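Local coordinates for glycosyl hydrolase family 2, TIM barrel domain protein (Faecalibacterium prausnitzii A2-165, PDB 6ED2) that probably cleaves beta-glucuronides as a family 2 glycosyl hydrolase of a human gut bacterium, and assembles from four copies of the chain, at residues 337-342 with 604-609; 330-335 with 360-365; 484-489 with 520-525. All coordinates share one frame; numbering follows the deposited sequence.

Contact 1 of 3, residues 337-342 with 604-609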
# COMPACT_ATOMS: atom_id res chain seq x y z
N VAL A 337 12.74 -14.11 -16.54
CA VAL A 337 12.34 -15.45 -16.98
C VAL A 337 12.78 -16.50 -15.96
O VAL A 337 12.00 -17.39 -15.58
CB VAL A 337 12.90 -15.75 -18.38
CG1 VAL A 337 12.62 -17.19 -18.76
CG2 VAL A 337 12.29 -14.79 -19.42
N LYS A 338 14.03 -16.41 -15.50
CA LYS A 338 14.51 -17.36 -14.49
C LYS A 338 13.68 -17.26 -13.22
O LYS A 338 13.22 -18.28 -12.69
CB LYS A 338 15.99 -17.09 -14.18
CG LYS A 338 16.57 -17.94 -13.05
CD LYS A 338 16.82 -19.37 -13.51
CE LYS A 338 17.10 -20.28 -12.35
NZ LYS A 338 17.30 -21.67 -12.79
N ARG A 339 13.46 -16.05 -12.73
CA ARG A 339 12.65 -15.86 -11.53
C ARG A 339 11.24 -16.43 -11.73
O ARG A 339 10.70 -17.08 -10.83
CB ARG A 339 12.60 -14.37 -11.18
CG ARG A 339 11.60 -13.99 -10.10
CD ARG A 339 12.05 -14.43 -8.71
NE ARG A 339 11.16 -13.87 -7.69
CZ ARG A 339 11.22 -14.18 -6.40
NH1 ARG A 339 12.13 -15.04 -5.96
NH2 ARG A 339 10.38 -13.62 -5.54
N ASP A 340 10.65 -16.21 -12.90
CA ASP A 340 9.28 -16.70 -13.13
C ASP A 340 9.23 -18.23 -13.06
O ASP A 340 8.33 -18.80 -12.42
CB ASP A 340 8.75 -16.20 -14.48
CG ASP A 340 8.47 -14.68 -14.48
OD1 ASP A 340 8.64 -14.03 -13.42
OD2 ASP A 340 8.07 -14.13 -15.53
N PHE A 341 10.21 -18.91 -13.66
CA PHE A 341 10.26 -20.37 -13.53
C PHE A 341 10.52 -20.81 -12.09
O PHE A 341 9.91 -21.79 -11.62
CB PHE A 341 11.29 -20.94 -14.51
CG PHE A 341 10.73 -21.12 -15.90
CD1 PHE A 341 10.13 -22.33 -16.28
CD2 PHE A 341 10.74 -20.07 -16.82
CE1 PHE A 341 9.60 -22.50 -17.55
CE2 PHE A 341 10.21 -20.23 -18.10
CZ PHE A 341 9.63 -21.45 -18.46
N GLU A 342 11.41 -20.12 -11.37
CA GLU A 342 11.60 -20.45 -9.96
C GLU A 342 10.28 -20.32 -9.19
O GLU A 342 9.98 -21.16 -8.32
CB GLU A 342 12.69 -19.57 -9.33
CG GLU A 342 14.10 -19.85 -9.87
CD GLU A 342 14.48 -21.33 -9.81
OE1 GLU A 342 14.74 -21.84 -8.69
OE2 GLU A 342 14.48 -21.99 -10.88
N ARG A 604 3.54 -7.79 -10.17
CA ARG A 604 4.34 -7.56 -11.36
C ARG A 604 5.84 -7.59 -11.05
O ARG A 604 6.65 -7.87 -11.93
CB ARG A 604 3.94 -6.23 -12.00
CG ARG A 604 4.38 -6.09 -13.45
CD ARG A 604 4.05 -4.72 -13.98
NE ARG A 604 3.99 -4.70 -15.44
CZ ARG A 604 4.15 -3.61 -16.18
NH1 ARG A 604 4.41 -2.45 -15.60
NH2 ARG A 604 4.03 -3.68 -17.51
N GLN A 605 6.22 -7.27 -9.80
CA GLN A 605 7.59 -7.35 -9.32
C GLN A 605 7.96 -8.75 -8.87
O GLN A 605 9.03 -8.95 -8.29
CB GLN A 605 7.78 -6.36 -8.16
CG GLN A 605 7.54 -4.90 -8.57
CD GLN A 605 6.06 -4.54 -8.77
OE1 GLN A 605 5.19 -5.05 -8.06
NE2 GLN A 605 5.77 -3.67 -9.75
N ARG A 606 7.06 -9.71 -9.08
CA ARG A 606 7.35 -11.13 -8.94
C ARG A 606 7.45 -11.55 -7.48
O ARG A 606 8.31 -12.35 -7.10
CB ARG A 606 8.62 -11.52 -9.70
CG ARG A 606 8.34 -12.00 -11.10
CD ARG A 606 7.52 -11.02 -11.93
NE ARG A 606 7.40 -11.49 -13.30
CZ ARG A 606 6.74 -10.86 -14.27
NH1 ARG A 606 6.13 -9.71 -14.03
NH2 ARG A 606 6.70 -11.39 -15.49
N GLN A 607 6.55 -11.01 -6.65
CA GLN A 607 6.41 -11.51 -5.30
C GLN A 607 5.02 -12.09 -5.11
O GLN A 607 4.07 -11.66 -5.77
CB GLN A 607 6.67 -10.40 -4.26
CG GLN A 607 8.01 -9.75 -4.39
CD GLN A 607 9.17 -10.72 -4.12
OE1 GLN A 607 8.99 -11.80 -3.54
NE2 GLN A 607 10.38 -10.32 -4.54
N PRO A 608 4.85 -13.05 -4.20
CA PRO A 608 3.53 -13.70 -4.07
C PRO A 608 2.48 -12.77 -3.47
O PRO A 608 2.78 -11.94 -2.61
CB PRO A 608 3.81 -14.88 -3.14
CG PRO A 608 5.02 -14.51 -2.40
CD PRO A 608 5.85 -13.66 -3.32
N LYS A 609 1.26 -12.91 -3.97
CA LYS A 609 0.09 -12.45 -3.25
C LYS A 609 -0.46 -13.61 -2.43
O LYS A 609 0.01 -14.75 -2.53
CB LYS A 609 -0.98 -11.91 -4.19
CG LYS A 609 -0.55 -10.73 -5.06
CD LYS A 609 -1.83 -10.12 -5.71
CE LYS A 609 -1.58 -9.69 -7.11
NZ LYS A 609 -2.88 -9.36 -7.80
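Arg606 runs alongside Arg339 in the opposite direction and ends on Asp340. Its CB starts the contact on the aliphatic part of Arg339, 3.9 Å from Arg339 CG. One atom further, Arg606 CG touches both that carbon and Asp340 OD1; past the bend at chi2 (54°), CD follows beside the same oxygen. The guanidinium lies nearly coplanar with the carboxylate and grips it side-on, one nitrogen to each oxygen: NE reaches Asp340 OD1 at 2.8 Å, and NH2 reaches Asp340 OD2 at 3.1 Å. Both bonds are close to straight and use the syn sides of the oxygens. Arg321 forms a second salt bridge to OD2, so two arginines share this acid, which should favour its charged form. Arg606 NH2 also bonds to Asp324 O. The remaining nitrogen, Arg606 NH1, turns back to Arg604 O at 2.8 Å, and with the two bonds to Asp340 it helps fix the rotation of the group.

In the TIM barrel, this ties the helix after the first barrel strand, 334-347, to the loop between the last strand and helix 610-621, near where the barrel closes on itself.

The backbone of Arg606 is held as well. Its carbonyl oxygen takes both Arg339 NH2, at 2.9 Å, and Arg339 NE, at 3.3 Å, each in the guanidinium plane. Gln607 OE1 lies 3.0 Å from Arg339 NH2, but the angle is too poor for a hydrogen bond; OE1 instead accepts from Leu547 N of a neighbouring subunit, and Leu547 O of that same subunit accepts from Arg339 NH2.

Contact 2 of 3, residues 330-335 with 360-365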
# COMPACT_ATOMS: atom_id res chain seq x y z
N ARG A 330 7.16 -5.74 -23.18
CA ARG A 330 7.27 -7.16 -23.52
C ARG A 330 8.70 -7.58 -23.84
O ARG A 330 8.91 -8.71 -24.30
CB ARG A 330 6.36 -7.52 -24.71
CG ARG A 330 4.95 -6.97 -24.58
CD ARG A 330 3.84 -7.88 -25.17
NE ARG A 330 2.58 -7.15 -25.02
CZ ARG A 330 1.89 -7.10 -23.88
NH1 ARG A 330 2.31 -7.76 -22.81
NH2 ARG A 330 0.80 -6.36 -23.81
N GLY A 331 9.67 -6.71 -23.57
CA GLY A 331 11.06 -7.06 -23.84
C GLY A 331 11.48 -8.32 -23.11
O GLY A 331 11.08 -8.57 -21.97
N LEU A 332 12.29 -9.13 -23.79
CA LEU A 332 12.83 -10.33 -23.18
C LEU A 332 13.81 -9.92 -22.08
O LEU A 332 14.62 -9.01 -22.27
CB LEU A 332 13.54 -11.19 -24.24
CG LEU A 332 14.25 -12.44 -23.67
CD1 LEU A 332 13.23 -13.43 -23.11
CD2 LEU A 332 15.13 -13.12 -24.73
N ASP A 333 13.70 -10.57 -20.93
CA ASP A 333 14.62 -10.35 -19.81
C ASP A 333 14.85 -11.70 -19.16
O ASP A 333 13.98 -12.20 -18.44
CB ASP A 333 14.06 -9.35 -18.82
CG ASP A 333 15.06 -9.03 -17.72
OD1 ASP A 333 16.16 -8.53 -18.05
OD2 ASP A 333 14.74 -9.29 -16.53
N LEU A 334 16.03 -12.27 -19.41
CA LEU A 334 16.33 -13.58 -18.84
C LEU A 334 16.31 -13.61 -17.32
O LEU A 334 15.96 -14.67 -16.76
CB LEU A 334 17.69 -14.05 -19.39
CG LEU A 334 17.66 -14.27 -20.90
CD1 LEU A 334 19.02 -14.77 -21.44
CD2 LEU A 334 16.53 -15.23 -21.27
N PRO A 335 16.70 -12.56 -16.58
CA PRO A 335 16.53 -12.65 -15.12
C PRO A 335 15.07 -12.80 -14.71
O PRO A 335 14.76 -13.64 -13.86
CB PRO A 335 17.17 -11.35 -14.61
CG PRO A 335 18.25 -11.08 -15.64
CD PRO A 335 17.55 -11.42 -16.96
N ALA A 360 8.94 -15.36 -26.66
CA ALA A 360 10.34 -15.48 -27.06
C ALA A 360 10.79 -16.93 -26.92
O ALA A 360 10.42 -17.62 -25.97
CB ALA A 360 11.24 -14.59 -26.20
N GLU A 361 11.59 -17.39 -27.89
CA GLU A 361 12.07 -18.77 -27.89
C GLU A 361 12.71 -19.14 -26.57
O GLU A 361 12.58 -20.29 -26.11
CB GLU A 361 13.08 -18.98 -29.04
CG GLU A 361 12.53 -18.81 -30.47
CD GLU A 361 12.66 -17.39 -31.03
OE1 GLU A 361 12.42 -16.40 -30.29
OE2 GLU A 361 12.99 -17.26 -32.24
N GLU A 362 13.42 -18.19 -25.93
CA GLU A 362 14.16 -18.50 -24.70
C GLU A 362 13.26 -19.02 -23.59
O GLU A 362 13.70 -19.82 -22.76
CB GLU A 362 14.91 -17.24 -24.24
CG GLU A 362 16.09 -16.87 -25.13
CD GLU A 362 15.72 -16.05 -26.35
OE1 GLU A 362 14.52 -16.02 -26.78
OE2 GLU A 362 16.64 -15.43 -26.91
N ILE A 363 12.00 -18.59 -23.55
CA ILE A 363 11.08 -19.10 -22.53
C ILE A 363 10.76 -20.58 -22.76
O ILE A 363 10.66 -21.36 -21.81
CB ILE A 363 9.81 -18.22 -22.49
CG1 ILE A 363 10.18 -16.83 -21.96
CG2 ILE A 363 8.70 -18.87 -21.64
CD1 ILE A 363 9.12 -15.78 -22.22
N TYR A 364 10.61 -21.00 -24.03
CA TYR A 364 10.39 -22.42 -24.31
C TYR A 364 11.63 -23.23 -24.00
O TYR A 364 11.54 -24.37 -23.51
CB TYR A 364 10.01 -22.65 -25.79
CG TYR A 364 8.82 -21.85 -26.28
CD1 TYR A 364 7.57 -22.46 -26.45
CD2 TYR A 364 8.95 -20.49 -26.58
CE1 TYR A 364 6.47 -21.72 -26.91
CE2 TYR A 364 7.86 -19.75 -27.03
CZ TYR A 364 6.62 -20.38 -27.21
OH TYR A 364 5.54 -19.65 -27.65
N GLN A 365 12.80 -22.68 -24.32
CA GLN A 365 14.05 -23.38 -24.01
C GLN A 365 14.15 -23.64 -22.51
O GLN A 365 14.58 -24.73 -22.10
CB GLN A 365 15.23 -22.56 -24.52
CG GLN A 365 15.23 -22.34 -26.04
CD GLN A 365 16.29 -21.34 -26.50
OE1 GLN A 365 17.08 -20.84 -25.69
NE2 GLN A 365 16.34 -21.08 -27.80
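Ala360 meets Leu332 first: its CB lies 3.9 Å from Leu332 CD1, a plain methyl-to-methyl contact where the chain enters helix 361-370. The Ala360 carbonyl oxygen accepts from Ile363 N at 3.0 Å.

Glu362 carries the middle of the contact. Its CB packs on Leu334 CD2 at 3.9 Å, while its outer half is crossed at about a right angle by Leu332. Leu332 reaches over because its CG is anti to the backbone N (chi1 176°), which sends the isobutyl group across to the helix. The methyl CD2 then stands above the flat face of the glutamate carboxylate, 3.4 Å from Glu362 CD and almost as close to both oxygens. The glutamate folds to present that face: a bend at chi2 (84°) brings the carboxylate under the leucine methyl, and Glu362 CG also touches Leu332 CD2, at 3.9 Å.

Ile363 follows on the flank and turns its side chain to helix 334-347, where it packs on Val337 and Phe341. The contact thus brings the start of the first helix of the TIM barrel, and the loop leading into it, against the start of the second. Asp333 sits at the N-cap of helix 334-347, and its OD2 also forms a salt bridge with Arg328 of the second subunit.

No hydrogen bond crosses between 330-335 and 360-365, so what holds them is van der Waals packing, partly methyl on methyl or methylene and partly methyl on carboxylate. Glu362 OE2 has its hydrogen-bond partner outside the two segments, in Tyr30 OH. A methyl on one face offers no hydrogen bond, so the polar hold on this carboxylate has to come from its edge, as it does from Tyr30.

Contact 3 of 3, residues 484-489 with 520-525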
# COMPACT_ATOMS: atom_id res chain seq x y z
N LYS A 484 -20.65 -22.29 -32.04
CA LYS A 484 -20.42 -22.95 -33.32
C LYS A 484 -19.00 -23.47 -33.47
O LYS A 484 -18.72 -24.21 -34.42
CB LYS A 484 -20.73 -22.01 -34.47
CG LYS A 484 -22.17 -21.52 -34.48
CD LYS A 484 -22.31 -20.35 -35.43
CE LYS A 484 -23.63 -20.39 -36.14
NZ LYS A 484 -24.72 -20.00 -35.22
N GLY A 485 -18.09 -23.09 -32.57
CA GLY A 485 -16.72 -23.48 -32.75
C GLY A 485 -16.27 -24.64 -31.89
O GLY A 485 -15.29 -25.30 -32.23
N GLN A 486 -16.97 -24.91 -30.78
CA GLN A 486 -16.41 -25.86 -29.81
C GLN A 486 -16.20 -27.24 -30.42
O GLN A 486 -15.27 -27.95 -30.02
CB GLN A 486 -17.29 -25.96 -28.57
CG GLN A 486 -18.71 -26.46 -28.81
CD GLN A 486 -18.81 -27.97 -28.76
OE1 GLN A 486 -17.90 -28.66 -28.29
NE2 GLN A 486 -19.92 -28.51 -29.28
N ARG A 487 -17.02 -27.63 -31.41
CA ARG A 487 -16.91 -28.99 -31.94
C ARG A 487 -15.58 -29.24 -32.64
O ARG A 487 -15.18 -30.41 -32.79
CB ARG A 487 -18.08 -29.30 -32.89
CG ARG A 487 -18.08 -28.56 -34.22
CD ARG A 487 -19.18 -29.11 -35.16
NE ARG A 487 -19.40 -28.27 -36.35
CZ ARG A 487 -18.81 -28.48 -37.53
NH1 ARG A 487 -17.97 -29.50 -37.68
NH2 ARG A 487 -19.05 -27.68 -38.55
N PHE A 488 -14.85 -28.18 -33.03
CA PHE A 488 -13.55 -28.36 -33.70
C PHE A 488 -12.42 -28.68 -32.73
O PHE A 488 -11.39 -29.20 -33.16
CB PHE A 488 -13.18 -27.11 -34.48
CG PHE A 488 -14.08 -26.83 -35.62
CD1 PHE A 488 -13.90 -27.47 -36.83
CD2 PHE A 488 -15.14 -25.95 -35.47
CE1 PHE A 488 -14.74 -27.21 -37.90
CE2 PHE A 488 -15.99 -25.68 -36.52
CZ PHE A 488 -15.79 -26.32 -37.74
N ALA A 489 -12.60 -28.42 -31.44
CA ALA A 489 -11.51 -28.53 -30.47
C ALA A 489 -11.29 -29.97 -30.03
O ALA A 489 -12.25 -30.71 -29.79
CB ALA A 489 -11.82 -27.65 -29.25
N ASP A 520 -23.03 -28.49 -16.57
CA ASP A 520 -23.89 -29.60 -16.97
C ASP A 520 -24.12 -29.59 -18.48
O ASP A 520 -24.21 -30.65 -19.10
CB ASP A 520 -25.23 -29.56 -16.23
CG ASP A 520 -25.08 -29.72 -14.71
OD1 ASP A 520 -24.10 -30.35 -14.24
OD2 ASP A 520 -25.96 -29.20 -13.98
N GLY A 521 -24.21 -28.39 -19.08
CA GLY A 521 -24.27 -28.29 -20.53
C GLY A 521 -23.00 -28.80 -21.20
O GLY A 521 -23.07 -29.58 -22.16
N TRP A 522 -21.82 -28.37 -20.71
CA TRP A 522 -20.57 -28.84 -21.29
C TRP A 522 -20.43 -30.35 -21.17
O TRP A 522 -19.90 -31.01 -22.07
CB TRP A 522 -19.36 -28.14 -20.65
CG TRP A 522 -19.26 -26.77 -21.14
CD1 TRP A 522 -19.54 -25.62 -20.45
CD2 TRP A 522 -18.91 -26.36 -22.47
NE1 TRP A 522 -19.40 -24.53 -21.27
CE2 TRP A 522 -19.00 -24.96 -22.51
CE3 TRP A 522 -18.53 -27.05 -23.62
CZ2 TRP A 522 -18.73 -24.23 -23.67
CZ3 TRP A 522 -18.25 -26.32 -24.77
CH2 TRP A 522 -18.35 -24.93 -24.79
N ALA A 523 -20.92 -30.92 -20.07
CA ALA A 523 -20.88 -32.38 -19.93
C ALA A 523 -21.62 -33.07 -21.07
O ALA A 523 -21.26 -34.18 -21.46
CB ALA A 523 -21.48 -32.81 -18.60
N LYS A 524 -22.65 -32.41 -21.61
CA LYS A 524 -23.47 -33.02 -22.65
C LYS A 524 -22.83 -32.91 -24.03
O LYS A 524 -23.08 -33.78 -24.87
CB LYS A 524 -24.86 -32.39 -22.67
CG LYS A 524 -25.76 -32.92 -21.57
CD LYS A 524 -26.88 -31.92 -21.25
CE LYS A 524 -27.66 -32.35 -19.99
NZ LYS A 524 -28.17 -31.19 -19.19
N VAL A 525 -22.01 -31.89 -24.28
CA VAL A 525 -21.47 -31.68 -25.62
C VAL A 525 -20.03 -32.17 -25.78
O VAL A 525 -19.53 -32.20 -26.92
CB VAL A 525 -21.57 -30.20 -26.05
CG1 VAL A 525 -22.99 -29.68 -25.86
CG2 VAL A 525 -20.56 -29.33 -25.28
O HOH W 1 -19.76 -31.34 -29.27
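This is a light side-chain packing contact with a water bridge, on the outer layer of the TIM barrel, between the loop linking the fifth and sixth barrel strands and the C-terminal end of helix 508-525. Gln486, in a short 3-10 turn, does the work for the loop. Its CB comes in at the edge of the Trp522 ring, in the ring plane, 3.9 Å from CZ3, with CG near the same atom. With chi1 at 62° CG sits between the backbone N and the carbonyl carbon; a bend at chi2 (88°) then brings the amide over to Val525, its plane nearly perpendicular to the indole. There NE2 lies 4.0 Å from Val525 CB, and the valine methyl CG2 packs against the amide carbon and oxygen.

A water joins the polar parts. It accepts from Gln486 NE2 at 2.8 Å and donates to Val525 O, though that second leg is doubtfully short. Arg529 adds a second link, since its NH2 bonds to both Gln486 OE1 and Val525 O, tying amide to helix end.

Around this, the indole of Trp522 packs inward on Val492 and Leu494 of strand 492-495, while its NE1 bonds back to Glu518 one turn earlier. Phe488 reaches the other way, onto helix 449-463, so the 3-10 turn sits between that helix and helix 508-525.

Overall arrangement
All three contacts belong to the TIM barrel domain. Contacts 1 and 2 are neighbours, with centres about 13 Å apart. They share helix 334-347 and touch through Val337 and Phe341 of contact 1 against Leu332 and Ile363 of contact 2; their segments alternate along the chain. Contact 3 lies about 35 Å from each, centre to centre, follows contact 2 in sequence and is nested inside the long loop that contact 1 closes. The pair joins the first barrel helix to the second and to the loop after the last barrel strand, where other subunits pack against both contacts; contact 3 joins a loop to a helix end in a distant part of the barrel, untouched by the assembly's other chains.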